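Local coordinates for protein TSSL1 (Pseudomonas aeruginosa, PDB 4B62) that probably binds peptidoglycan through the OmpA-like module described here and so ties the type VI secretion system to the cell wall, at residues 106-111 / 121-126; 65-70 / 113-118; 14-19 / 38-43. All coordinates share one frame; numbering follows the deposited sequence.

Contact 1. Residues 106-111 / 121-126; sequences EVADLL and FTAEGR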
ATOM      1  N   GLU A 106      -1.086   0.406   9.127  1.00 11.37           N
ATOM      2  CA  GLU A 106       0.234   0.953   9.406  1.00 11.20           C
ATOM      3  C   GLU A 106       0.651   1.971   8.333  1.00  9.75           C
ATOM      4  O   GLU A 106       1.181   3.055   8.639  1.00 11.22           O
ATOM      5  CB  GLU A 106       1.261  -0.159   9.554  1.00 12.56           C
ATOM      6  CG  GLU A 106       2.651   0.327   9.968  1.00 13.46           C
ATOM      7  CD  GLU A 106       2.731   0.839  11.405  1.00 16.30           C
ATOM      8  OE1 GLU A 106       1.793   0.635  12.203  1.00 22.71           O
ATOM      9  OE2 GLU A 106       3.759   1.455  11.753  1.00 19.35           O
ATOM     10  N   VAL A 107       0.361   1.649   7.074  1.00  9.97           N
ATOM     11  CA  VAL A 107       0.652   2.578   5.990  1.00  9.94           C
ATOM     12  C   VAL A 107      -0.147   3.876   6.168  1.00 10.00           C
ATOM     13  O   VAL A 107       0.393   4.976   6.080  1.00 10.78           O
ATOM     14  CB  VAL A 107       0.406   1.907   4.622  1.00 10.62           C
ATOM     15  CG1 VAL A 107       0.482   2.907   3.473  1.00 11.42           C
ATOM     16  CG2 VAL A 107       1.432   0.812   4.391  1.00 10.97           C
ATOM     17  N   ALA A 108      -1.442   3.744   6.437  1.00  9.95           N
ATOM     18  CA  ALA A 108      -2.270   4.930   6.669  1.00 10.93           C
ATOM     19  C   ALA A 108      -1.750   5.766   7.838  1.00 10.15           C
ATOM     20  O   ALA A 108      -1.690   6.999   7.765  1.00 11.49           O
ATOM     21  CB  ALA A 108      -3.724   4.537   6.894  1.00 10.92           C
ATOM     22  N   ASP A 109      -1.372   5.085   8.921  1.00 10.76           N
ATOM     23  CA  ASP A 109      -0.905   5.781  10.128  1.00 11.00           C
ATOM     24  C   ASP A 109       0.393   6.544   9.840  1.00 11.70           C
ATOM     25  O   ASP A 109       0.550   7.700  10.229  1.00 13.07           O
ATOM     26  CB  ASP A 109      -0.663   4.788  11.267  1.00 11.17           C
ATOM     27  CG  ASP A 109      -1.943   4.252  11.894  1.00 13.62           C
ATOM     28  OD1 ASP A 109      -3.047   4.742  11.576  1.00 15.50           O
ATOM     29  OD2 ASP A 109      -1.826   3.328  12.720  1.00 16.86           O
ATOM     30  N   LEU A 110       1.317   5.892   9.147  1.00 11.43           N
ATOM     31  CA  LEU A 110       2.608   6.512   8.855  1.00 11.59           C
ATOM     32  C   LEU A 110       2.449   7.713   7.927  1.00 11.00           C
ATOM     33  O   LEU A 110       3.067   8.771   8.128  1.00 12.60           O
ATOM     34  CB  LEU A 110       3.569   5.486   8.248  1.00 12.20           C
ATOM     35  CG  LEU A 110       4.089   4.427   9.220  1.00 13.50           C
ATOM     36  CD1 LEU A 110       4.736   3.280   8.456  1.00 12.91           C
ATOM     37  CD2 LEU A 110       5.067   5.045  10.206  1.00 15.67           C
ATOM     38  N   LEU A 111       1.608   7.552   6.906  1.00 11.17           N
ATOM     39  CA  LEU A 111       1.375   8.638   5.958  1.00 11.77           C
ATOM     40  C   LEU A 111       0.656   9.808   6.633  1.00 12.39           C
ATOM     41  O   LEU A 111       1.000  10.969   6.395  1.00 13.98           O
ATOM     42  CB  LEU A 111       0.588   8.151   4.743  1.00 12.06           C
ATOM     43  CG  LEU A 111       1.335   7.182   3.815  1.00 12.68           C
ATOM     44  CD1 LEU A 111       0.392   6.716   2.721  1.00 12.42           C
ATOM     45  CD2 LEU A 111       2.589   7.793   3.216  1.00 12.94           C
ATOM     46  N   PHE A 121      -6.510   9.856   5.857  1.00 12.32           N
ATOM     47  CA  PHE A 121      -6.163   8.477   5.490  1.00 12.18           C
ATOM     48  C   PHE A 121      -7.032   7.500   6.237  1.00 13.53           C
ATOM     49  O   PHE A 121      -7.158   7.592   7.462  1.00 16.28           O
ATOM     50  CB  PHE A 121      -4.695   8.180   5.849  1.00 12.72           C
ATOM     51  CG  PHE A 121      -3.728   9.040   5.118  1.00 12.89           C
ATOM     52  CD1 PHE A 121      -3.442  10.314   5.584  1.00 13.85           C
ATOM     53  CD2 PHE A 121      -3.144   8.616   3.943  1.00 13.10           C
ATOM     54  CE1 PHE A 121      -2.599  11.145   4.879  1.00 14.54           C
ATOM     55  CE2 PHE A 121      -2.291   9.443   3.239  1.00 14.20           C
ATOM     56  CZ  PHE A 121      -2.011  10.706   3.713  1.00 14.28           C
ATOM     57  N   THR A 122      -7.629   6.566   5.513  1.00 12.85           N
ATOM     58  CA  THR A 122      -8.285   5.448   6.149  1.00 13.51           C
ATOM     59  C   THR A 122      -7.786   4.175   5.520  1.00 10.73           C
ATOM     60  O   THR A 122      -7.187   4.192   4.426  1.00 12.05           O
ATOM     61  CB  THR A 122      -9.810   5.521   6.053  1.00 15.22           C
ATOM     62  OG1 THR A 122     -10.207   5.427   4.683  1.00 15.82           O
ATOM     63  CG2 THR A 122     -10.325   6.823   6.651  1.00 18.32           C
ATOM     64  N   ALA A 123      -8.034   3.082   6.223  1.00 10.35           N
ATOM     65  CA  ALA A 123      -7.510   1.776   5.861  1.00  9.43           C
ATOM     66  C   ALA A 123      -8.535   0.672   5.984  1.00 10.21           C
ATOM     67  O   ALA A 123      -9.399   0.710   6.855  1.00 12.19           O
ATOM     68  CB  ALA A 123      -6.320   1.431   6.740  1.00 12.05           C
ATOM     69  N   GLU A 124      -8.418  -0.317   5.098  1.00 10.04           N
ATOM     70  CA  GLU A 124      -9.253  -1.514   5.175  0.53 10.48           C
ATOM     71  C   GLU A 124      -8.465  -2.737   4.732  1.00 10.30           C
ATOM     72  O   GLU A 124      -7.766  -2.726   3.736  1.00 11.01           O
ATOM     73  CB  GLU A 124     -10.516  -1.368   4.323  0.53 11.85           C
ATOM     74  CG  GLU A 124     -11.507  -2.530   4.442  0.53 12.58           C
ATOM     75  CD  GLU A 124     -12.491  -2.612   3.273  0.53 14.59           C
ATOM     76  OE1 GLU A 124     -12.613  -1.649   2.504  0.53 17.18           O
ATOM     77  OE2 GLU A 124     -13.099  -3.673   3.079  0.53 17.25           O
ATOM     78  N   GLY A 125      -8.574  -3.787   5.530  1.00 10.85           N
ATOM     79  CA  GLY A 125      -8.020  -5.081   5.193  1.00 10.14           C
ATOM     80  C   GLY A 125      -9.037  -5.885   4.412  1.00 10.30           C
ATOM     81  O   GLY A 125     -10.204  -6.014   4.816  1.00 12.76           O
ATOM     82  N   ARG A 126      -8.588  -6.427   3.288  1.00 10.08           N
ATOM     83  CA  ARG A 126      -9.448  -7.189   2.383  1.00 11.07           C
ATOM     84  C   ARG A 126      -9.027  -8.631   2.207  1.00 10.22           C
ATOM     85  O   ARG A 126      -9.537  -9.339   1.324  1.00 11.50           O
ATOM     86  CB  ARG A 126      -9.540  -6.459   1.060  1.00 11.61           C
ATOM     87  CG  ARG A 126     -10.180  -5.112   1.290  1.00 13.38           C
ATOM     88  CD  ARG A 126     -10.686  -4.523   0.027  1.00 13.42           C
ATOM     89  NE  ARG A 126     -11.364  -3.261   0.291  1.00 11.88           N
ATOM     90  CZ  ARG A 126     -11.667  -2.389  -0.659  1.00 12.57           C
ATOM     91  NH1 ARG A 126     -11.320  -2.648  -1.910  1.00 12.37           N
ATOM     92  NH2 ARG A 126     -12.290  -1.257  -0.357  1.00 13.13           N
TER
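Ala108 and Leu111, on the inner side of helix 96-115, pack against Phe121 and Ala123 of strand 121-125 in the second half of a beta-alpha-beta unit, the crossover that runs from strand 77-82 through the helix to strand 121-125. The short segments here run antiparallel, at 170°, with axes 7.4 Å apart.

Phe121 can be traced outward from its CB, which sits beside the methyl of Ala108, CB to CB 3.9 Å, and is about as close to the Ala108 carbonyl oxygen, which also approaches CG obliquely to the ring. The first torsion (chi1 -62°) sets CG beside the backbone N, and from there the ring reaches along the helix to the next turn. CD2 then meets Leu111 CB at 3.8 Å, and CE2 comes closer still to that same CB, at 3.5 Å. Across the ring from CD2, CE1 lies 3.9 Å from Leu111 O. Leu111 CB thus stands over one face of the ring, toward the rim rather than centred, in a CH-pi contact with CB 3.9 Å from the centroid and 26° off the normal.

Leu70, from helix 60-72, touches both Leu111 and Phe121, so the ring is wedged where two helices and the strand come together. Farther along the strand small methyls meet, Ala108 CB resting 4.1 Å from Ala123 CB.

Contact 2. Residues 65-70 / 113-118; sequences RIADAL and ATTGDA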
ATOM      1  N   ARG A  65       8.549   8.961   0.032  1.00 10.99           N
ATOM      2  CA  ARG A  65       8.363   9.500  -1.324  1.00 12.53           C
ATOM      3  C   ARG A  65       6.884   9.585  -1.688  1.00 13.09           C
ATOM      4  O   ARG A  65       6.456  10.525  -2.385  1.00 14.22           O
ATOM      5  CB  ARG A  65       9.125   8.670  -2.349  1.00 13.64           C
ATOM      6  CG  ARG A  65      10.625   8.775  -2.151  1.00 13.89           C
ATOM      7  CD  ARG A  65      11.406   8.161  -3.273  1.00 14.37           C
ATOM      8  NE  ARG A  65      11.365   6.712  -3.287  1.00 14.91           N
ATOM      9  CZ  ARG A  65      12.162   5.919  -2.575  1.00 15.37           C
ATOM     10  NH1 ARG A  65      13.014   6.431  -1.689  1.00 15.76           N
ATOM     11  NH2 ARG A  65      12.083   4.604  -2.731  1.00 15.68           N
ATOM     12  N   ILE A  66       6.106   8.610  -1.222  1.00 12.65           N
ATOM     13  CA  ILE A  66       4.671   8.693  -1.433  0.59 12.58           C
ATOM     14  C   ILE A  66       4.077   9.855  -0.647  1.00 12.87           C
ATOM     15  O   ILE A  66       3.278  10.616  -1.189  1.00 14.72           O
ATOM     16  CB  ILE A  66       3.991   7.348  -1.163  0.59 13.32           C
ATOM     17  CG1 ILE A  66       4.436   6.384  -2.257  0.59 15.17           C
ATOM     18  CG2 ILE A  66       2.476   7.496  -1.151  0.59 14.80           C
ATOM     19  CD1 ILE A  66       4.273   4.937  -1.918  0.59 16.13           C
ATOM     20  N   ALA A  67       4.483  10.030   0.604  1.00 12.17           N
ATOM     21  CA  ALA A  67       4.041  11.188   1.384  1.00 12.99           C
ATOM     22  C   ALA A  67       4.381  12.515   0.708  1.00 14.79           C
ATOM     23  O   ALA A  67       3.566  13.448   0.723  1.00 16.67           O
ATOM     24  CB  ALA A  67       4.629  11.154   2.788  1.00 13.99           C
ATOM     25  N   ASP A  68       5.577  12.602   0.134  1.00 13.85           N
ATOM     26  CA  ASP A  68       5.996  13.806  -0.562  1.00 15.34           C
ATOM     27  C   ASP A  68       5.055  14.091  -1.736  1.00 15.65           C
ATOM     28  O   ASP A  68       4.662  15.236  -1.960  1.00 18.10           O
ATOM     29  CB  ASP A  68       7.428  13.679  -1.105  1.00 17.62           C
ATOM     30  CG  ASP A  68       8.497  13.765  -0.041  1.00 22.06           C
ATOM     31  OD1 ASP A  68       8.240  14.302   1.045  1.00 24.68           O
ATOM     32  OD2 ASP A  68       9.627  13.309  -0.339  1.00 27.31           O
ATOM     33  N   ALA A  69       4.714  13.048  -2.493  1.00 16.31           N
ATOM     34  CA  ALA A  69       3.784  13.182  -3.611  1.00 17.86           C
ATOM     35  C   ALA A  69       2.407  13.624  -3.118  1.00 17.32           C
ATOM     36  O   ALA A  69       1.762  14.467  -3.756  1.00 17.63           O
ATOM     37  CB  ALA A  69       3.696  11.878  -4.386  1.00 18.33           C
ATOM     38  N   LEU A  70       1.980  13.077  -1.977  1.00 17.18           N
ATOM     39  CA  LEU A  70       0.653  13.365  -1.435  1.00 17.02           C
ATOM     40  C   LEU A  70       0.534  14.778  -0.869  1.00 19.47           C
ATOM     41  O   LEU A  70      -0.570  15.293  -0.740  1.00 21.85           O
ATOM     42  CB  LEU A  70       0.249  12.312  -0.393  1.00 17.10           C
ATOM     43  CG  LEU A  70      -0.005  10.899  -0.946  1.00 20.61           C
ATOM     44  CD1 LEU A  70      -0.264   9.938   0.193  1.00 20.53           C
ATOM     45  CD2 LEU A  70      -1.155  10.850  -1.947  1.00 22.31           C
ATOM     46  N   ALA A 113       0.814  10.610   9.816  1.00 13.80           N
ATOM     47  CA  ALA A 113       1.736  11.271  10.747  1.00 14.70           C
ATOM     48  C   ALA A 113       2.731  12.176  10.013  1.00 14.69           C
ATOM     49  O   ALA A 113       3.064  13.264  10.488  1.00 18.39           O
ATOM     50  CB  ALA A 113       2.463  10.251  11.598  1.00 14.73           C
ATOM     51  N   THR A 114       3.194  11.736   8.849  1.00 12.92           N
ATOM     52  CA  THR A 114       4.171  12.489   8.069  1.00 15.60           C
ATOM     53  C   THR A 114       3.551  13.697   7.375  1.00 16.79           C
ATOM     54  O   THR A 114       4.126  14.777   7.383  1.00 18.87           O
ATOM     55  CB  THR A 114       4.892  11.557   7.085  1.00 16.63           C
ATOM     56  OG1 THR A 114       5.694  10.666   7.856  1.00 19.14           O
ATOM     57  CG2 THR A 114       5.774  12.315   6.092  1.00 20.27           C
ATOM     58  N   THR A 115       2.369  13.528   6.784  1.00 16.03           N
ATOM     59  CA  THR A 115       1.683  14.673   6.176  1.00 17.09           C
ATOM     60  C   THR A 115       1.101  15.630   7.219  1.00 16.09           C
ATOM     61  O   THR A 115       0.907  16.817   6.937  1.00 20.76           O
ATOM     62  CB  THR A 115       0.539  14.225   5.257  1.00 17.29           C
ATOM     63  OG1 THR A 115      -0.436  13.514   6.026  1.00 16.00           O
ATOM     64  CG2 THR A 115       1.061  13.366   4.115  1.00 17.09           C
ATOM     65  N   GLY A 116       0.812  15.115   8.408  1.00 16.46           N
ATOM     66  CA  GLY A 116       0.096  15.875   9.430  1.00 17.80           C
ATOM     67  C   GLY A 116      -1.375  16.117   9.142  1.00 17.97           C
ATOM     68  O   GLY A 116      -1.986  16.954   9.782  1.00 22.26           O
ATOM     69  N   ASP A 117      -1.946  15.359   8.213  1.00 14.82           N
ATOM     70  CA  ASP A 117      -3.346  15.490   7.840  1.00 13.93           C
ATOM     71  C   ASP A 117      -4.163  14.404   8.525  1.00 14.37           C
ATOM     72  O   ASP A 117      -4.253  13.265   8.042  1.00 16.25           O
ATOM     73  CB  ASP A 117      -3.508  15.381   6.329  1.00 14.18           C
ATOM     74  CG  ASP A 117      -2.829  16.507   5.581  1.00 14.64           C
ATOM     75  OD1 ASP A 117      -2.850  17.656   6.077  1.00 17.51           O
ATOM     76  OD2 ASP A 117      -2.271  16.243   4.499  1.00 17.25           O
ATOM     77  N   ALA A 118      -4.739  14.761   9.665  1.00 14.05           N
ATOM     78  CA  ALA A 118      -5.504  13.820  10.485  1.00 13.55           C
ATOM     79  C   ALA A 118      -6.904  13.635   9.917  1.00 14.17           C
ATOM     80  O   ALA A 118      -7.656  14.590   9.785  1.00 15.22           O
ATOM     81  CB  ALA A 118      -5.579  14.328  11.919  1.00 14.88           C
TER
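Ala67 meets Thr114 methyl to methyl, and this is the tightest apolar touch between segments 65-70 and 113-118: Ala67 CB lies 3.7 Å from Thr114 CG2. The threonine presents that branch because CG2 is anti to its backbone N, while OG1 (chi1 -68°) sits beside the N and makes a weak hydrogen bond back to Leu110 O. Thr115 adds a second methyl one residue on. Its CG2 is 4.2 Å from Ala67 O and a little farther from Ala67 CB, a loose van der Waals approach. Only small groups take part in these touches, and about 126 Å² is buried in all.

The segments belong to neighbouring helices of the OmpA-like alpha/beta fold, 60-72 and the end of 96-115 with the turn after it, and these helices pack against each other on the same face of the sheet. Here the last turn of helix 96-115 brushes the flank of helix 60-72, and Leu111, one turn back, continues the seam by touching Ala67.

The hydrogen bonds lie within the helix end and its turn. Thr115 OG1 accepts from Asp117 N at 3.2 Å with an N-H...O angle of 158°, an ST turn, and the same oxygen is bonded to Leu111 O. One hydroxyl thus links the final helical turn to the exit from it. Between them Gly116 leaves the helix with a positive phi of 71°, a backbone shape that favours glycine.

Charged and polar links across the gap are indirect. Arg120 serves both sides: its NH1 pairs with Asp117 OD2 in a salt bridge, while its NH2 hydrogen-bonds Leu70 O near the end of helix 60-72.

Contact 3. Residues 14-19 / 38-43; sequences PRLARF and SVVTIR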
ATOM      1  N   PRO A  14      -6.196  13.625 -10.203  1.00 23.98           N
ATOM      2  CA  PRO A  14      -5.037  13.315  -9.370  1.00 20.31           C
ATOM      3  C   PRO A  14      -4.016  12.519 -10.159  1.00 19.38           C
ATOM      4  O   PRO A  14      -4.360  11.468 -10.712  1.00 20.61           O
ATOM      5  CB  PRO A  14      -5.629  12.470  -8.233  1.00 20.00           C
ATOM      6  CG  PRO A  14      -6.858  11.860  -8.818  1.00 20.52           C
ATOM      7  CD  PRO A  14      -7.393  12.857  -9.807  1.00 22.92           C
ATOM      8  N   ARG A  15      -2.777  13.009 -10.212  1.00 19.63           N
ATOM      9  CA  ARG A  15      -1.721  12.378 -11.014  1.00 21.26           C
ATOM     10  C   ARG A  15      -0.456  12.220 -10.168  1.00 20.64           C
ATOM     11  O   ARG A  15       0.138  13.218  -9.751  1.00 23.64           O
ATOM     12  CB  ARG A  15      -1.395  13.228 -12.247  1.00 21.59           C
ATOM     13  CG  ARG A  15      -2.517  13.343 -13.283  1.00 24.65           C
ATOM     14  CD  ARG A  15      -2.095  14.189 -14.483  1.00 27.00           C
ATOM     15  NE  ARG A  15      -1.897  15.607 -14.142  1.00 31.88           N
ATOM     16  CZ  ARG A  15      -0.777  16.312 -14.339  1.00 30.90           C
ATOM     17  NH1 ARG A  15       0.302  15.761 -14.890  1.00 35.20           N
ATOM     18  NH2 ARG A  15      -0.736  17.591 -13.979  1.00 35.38           N
ATOM     19  N   LEU A  16      -0.053  10.973  -9.916  1.00 20.21           N
ATOM     20  CA  LEU A  16       1.117  10.693  -9.076  1.00 17.93           C
ATOM     21  C   LEU A  16       2.331  10.095  -9.788  1.00 17.48           C
ATOM     22  O   LEU A  16       3.426  10.202  -9.254  1.00 17.95           O
ATOM     23  CB  LEU A  16       0.752   9.759  -7.921  1.00 19.74           C
ATOM     24  CG  LEU A  16      -0.244  10.256  -6.875  1.00 21.26           C
ATOM     25  CD1 LEU A  16      -0.410   9.172  -5.816  1.00 21.58           C
ATOM     26  CD2 LEU A  16       0.164  11.590  -6.244  1.00 19.53           C
ATOM     27  N   ALA A  17       2.166   9.466 -10.950  1.00 18.22           N
ATOM     28  CA  ALA A  17       3.283   8.776 -11.601  1.00 19.54           C
ATOM     29  C   ALA A  17       4.453   9.734 -11.814  1.00 19.70           C
ATOM     30  O   ALA A  17       5.621   9.362 -11.647  1.00 22.03           O
ATOM     31  CB  ALA A  17       2.848   8.156 -12.918  1.00 21.55           C
ATOM     32  N   ARG A  18       4.126  10.985 -12.140  1.00 19.27           N
ATOM     33  CA  ARG A  18       5.120  12.027 -12.347  1.00 21.67           C
ATOM     34  C   ARG A  18       6.019  12.302 -11.142  1.00 20.06           C
ATOM     35  O   ARG A  18       7.083  12.890 -11.304  1.00 25.93           O
ATOM     36  CB  ARG A  18       4.430  13.324 -12.780  1.00 21.74           C
ATOM     37  CG  ARG A  18       3.536  13.955 -11.718  1.00 21.54           C
ATOM     38  CD  ARG A  18       2.544  14.939 -12.335  1.00 23.51           C
ATOM     39  NE  ARG A  18       1.460  15.256 -11.396  1.00 23.14           N
ATOM     40  CZ  ARG A  18       1.125  16.472 -10.959  1.00 26.40           C
ATOM     41  NH1 ARG A  18       1.780  17.567 -11.352  1.00 28.07           N
ATOM     42  NH2 ARG A  18       0.116  16.592 -10.098  1.00 26.47           N
ATOM     43  N   PHE A  19       5.597  11.898  -9.942  1.00 18.49           N
ATOM     44  CA  PHE A  19       6.397  12.104  -8.727  1.00 17.68           C
ATOM     45  C   PHE A  19       7.112  10.843  -8.248  1.00 18.21           C
ATOM     46  O   PHE A  19       7.832  10.884  -7.240  1.00 19.74           O
ATOM     47  CB  PHE A  19       5.512  12.591  -7.590  1.00 18.32           C
ATOM     48  CG  PHE A  19       4.786  13.860  -7.891  1.00 20.46           C
ATOM     49  CD1 PHE A  19       5.484  15.002  -8.241  1.00 22.14           C
ATOM     50  CD2 PHE A  19       3.407  13.914  -7.822  1.00 19.82           C
ATOM     51  CE1 PHE A  19       4.822  16.180  -8.520  1.00 23.08           C
ATOM     52  CE2 PHE A  19       2.738  15.088  -8.099  1.00 21.29           C
ATOM     53  CZ  PHE A  19       3.444  16.227  -8.447  1.00 23.53           C
ATOM     54  N   SER A  38      -5.659   8.350  -8.343  1.00 11.72           N
ATOM     55  CA  SER A  38      -4.388   7.717  -8.673  0.65 12.65           C
ATOM     56  C   SER A  38      -4.197   6.587  -7.668  1.00 11.12           C
ATOM     57  O   SER A  38      -4.368   6.796  -6.471  1.00 13.56           O
ATOM     58  CB  SER A  38      -3.242   8.720  -8.621  0.65 13.81           C
ATOM     59  OG  SER A  38      -2.018   8.130  -9.015  0.65 14.55           O
ATOM     60  N   VAL A  39      -3.873   5.397  -8.169  1.00 11.43           N
ATOM     61  CA  VAL A  39      -3.727   4.212  -7.329  1.00 11.12           C
ATOM     62  C   VAL A  39      -2.281   3.741  -7.378  1.00 10.57           C
ATOM     63  O   VAL A  39      -1.769   3.380  -8.446  1.00 10.73           O
ATOM     64  CB  VAL A  39      -4.670   3.066  -7.759  1.00 11.27           C
ATOM     65  CG1 VAL A  39      -4.563   1.908  -6.770  1.00 11.41           C
ATOM     66  CG2 VAL A  39      -6.112   3.569  -7.855  1.00 12.21           C
ATOM     67  N   VAL A  40      -1.627   3.733  -6.217  1.00  9.90           N
ATOM     68  CA  VAL A  40      -0.254   3.255  -6.103  1.00  9.47           C
ATOM     69  C   VAL A  40      -0.300   1.862  -5.489  1.00  8.53           C
ATOM     70  O   VAL A  40      -0.756   1.690  -4.362  1.00 10.18           O
ATOM     71  CB  VAL A  40       0.602   4.174  -5.223  1.00 10.18           C
ATOM     72  CG1 VAL A  40       2.049   3.689  -5.213  1.00 11.23           C
ATOM     73  CG2 VAL A  40       0.505   5.623  -5.681  1.00 12.26           C
ATOM     74  N   THR A  41       0.114   0.860  -6.270  1.00 10.04           N
ATOM     75  CA  THR A  41       0.181  -0.515  -5.794  1.00  9.94           C
ATOM     76  C   THR A  41       1.612  -0.823  -5.353  1.00  9.93           C
ATOM     77  O   THR A  41       2.556  -0.589  -6.105  1.00 11.28           O
ATOM     78  CB  THR A  41      -0.250  -1.515  -6.870  1.00  9.60           C
ATOM     79  OG1 THR A  41      -1.604  -1.252  -7.248  1.00 10.61           O
ATOM     80  CG2 THR A  41      -0.146  -2.945  -6.374  1.00 10.59           C
ATOM     81  N   ILE A  42       1.742  -1.324  -4.132  1.00 10.00           N
ATOM     82  CA  ILE A  42       3.041  -1.668  -3.570  1.00 10.16           C
ATOM     83  C   ILE A  42       2.964  -3.091  -3.012  1.00 10.26           C
ATOM     84  O   ILE A  42       2.169  -3.365  -2.106  1.00 10.09           O
ATOM     85  CB  ILE A  42       3.463  -0.705  -2.446  1.00  9.96           C
ATOM     86  CG1 ILE A  42       3.266   0.754  -2.854  1.00 11.65           C
ATOM     87  CG2 ILE A  42       4.908  -0.993  -2.037  1.00  9.84           C
ATOM     88  CD1 ILE A  42       3.734   1.769  -1.843  1.00 13.65           C
ATOM     89  N   ARG A  43       3.764  -4.012  -3.558  1.00 10.81           N
ATOM     90  CA  ARG A  43       3.855  -5.352  -2.998  0.52 10.82           C
ATOM     91  C   ARG A  43       4.274  -5.251  -1.524  1.00  9.89           C
ATOM     92  O   ARG A  43       5.127  -4.418  -1.157  1.00 10.08           O
ATOM     93  CB  ARG A  43       4.892  -6.203  -3.747  0.52 13.27           C
ATOM     94  CG  ARG A  43       4.571  -6.682  -5.166  0.52 15.82           C
ATOM     95  CD  ARG A  43       5.741  -7.566  -5.614  0.52 17.86           C
ATOM     96  NE  ARG A  43       5.628  -8.287  -6.888  0.52 15.68           N
ATOM     97  CZ  ARG A  43       5.969  -7.803  -8.085  0.52 15.02           C
ATOM     98  NH1 ARG A  43       6.405  -6.554  -8.215  0.52 17.77           N
ATOM     99  NH2 ARG A  43       5.849  -8.570  -9.170  0.52 11.40           N
TER
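Leu16 lies along Ser38 and reaches on to Val40, two residues farther down strand 37-43. Its CG is 3.8 Å from Ser38 CB, so the base of the leucine rests on the serine; in one of the two deposited conformers of Ser38, OG also comes within 3.4 Å of Leu16 CB. At the tip, Leu16 CD1 meets Val40 CG2 at 3.7 Å, the two side chains crossing at about a right angle. Val40 offers that methyl because CG2 is the branch beside its backbone N (chi1 -176° sends CG1 the other way).

Pro14 closes the near end: its CG is 3.7 Å from Ser38 N, and its carbonyl O approaches Ser38 CB at 3.6 Å. The contact packs the segment leading to helix 21-25 against the sheet, with Ala69 of helix 60-72 and Val73 also touching Leu16. After Leu16 the chain turns into a short 3-10 segment, where Phe19 N bonds Leu16 O at 2.8 Å.

Asp33 OD1 takes Leu16 N, and its OD2 takes Ala17 N. Two backbone N-H groups on one carboxylate would probably favour its ionised form; the Ser38 hydroxyl, in that same conformer, adds a third bond, to OD1. The two segments, which meet directly through van der Waals contact, are thus joined in polar terms by way of Asp33.

Overall arrangement
Along the chain, contact 3 closes before the others open, whereas contacts 1 and 2 interleave: 65-70, 106-111, 113-118, 121-126. Contacts 1 and 2 share helix 96-115, and their centres are 12 Å apart; they join directly where the Phe121 ring edge atom CE1 packs on Thr115 OG1. Contact 3, centred 14 Å from contact 2, touches it through helix 60-72, with Ala69 against Leu16 and Phe19. Contacts 1 and 3 do not touch, their nearest atoms being about 6 Å apart, yet both reach the one mixed sheet. Helix 60-72 thus bridges the N-terminal segment and the crossover to edge strand 121-125, linking all three into one continuous packed region of the probable peptidoglycan-binding module.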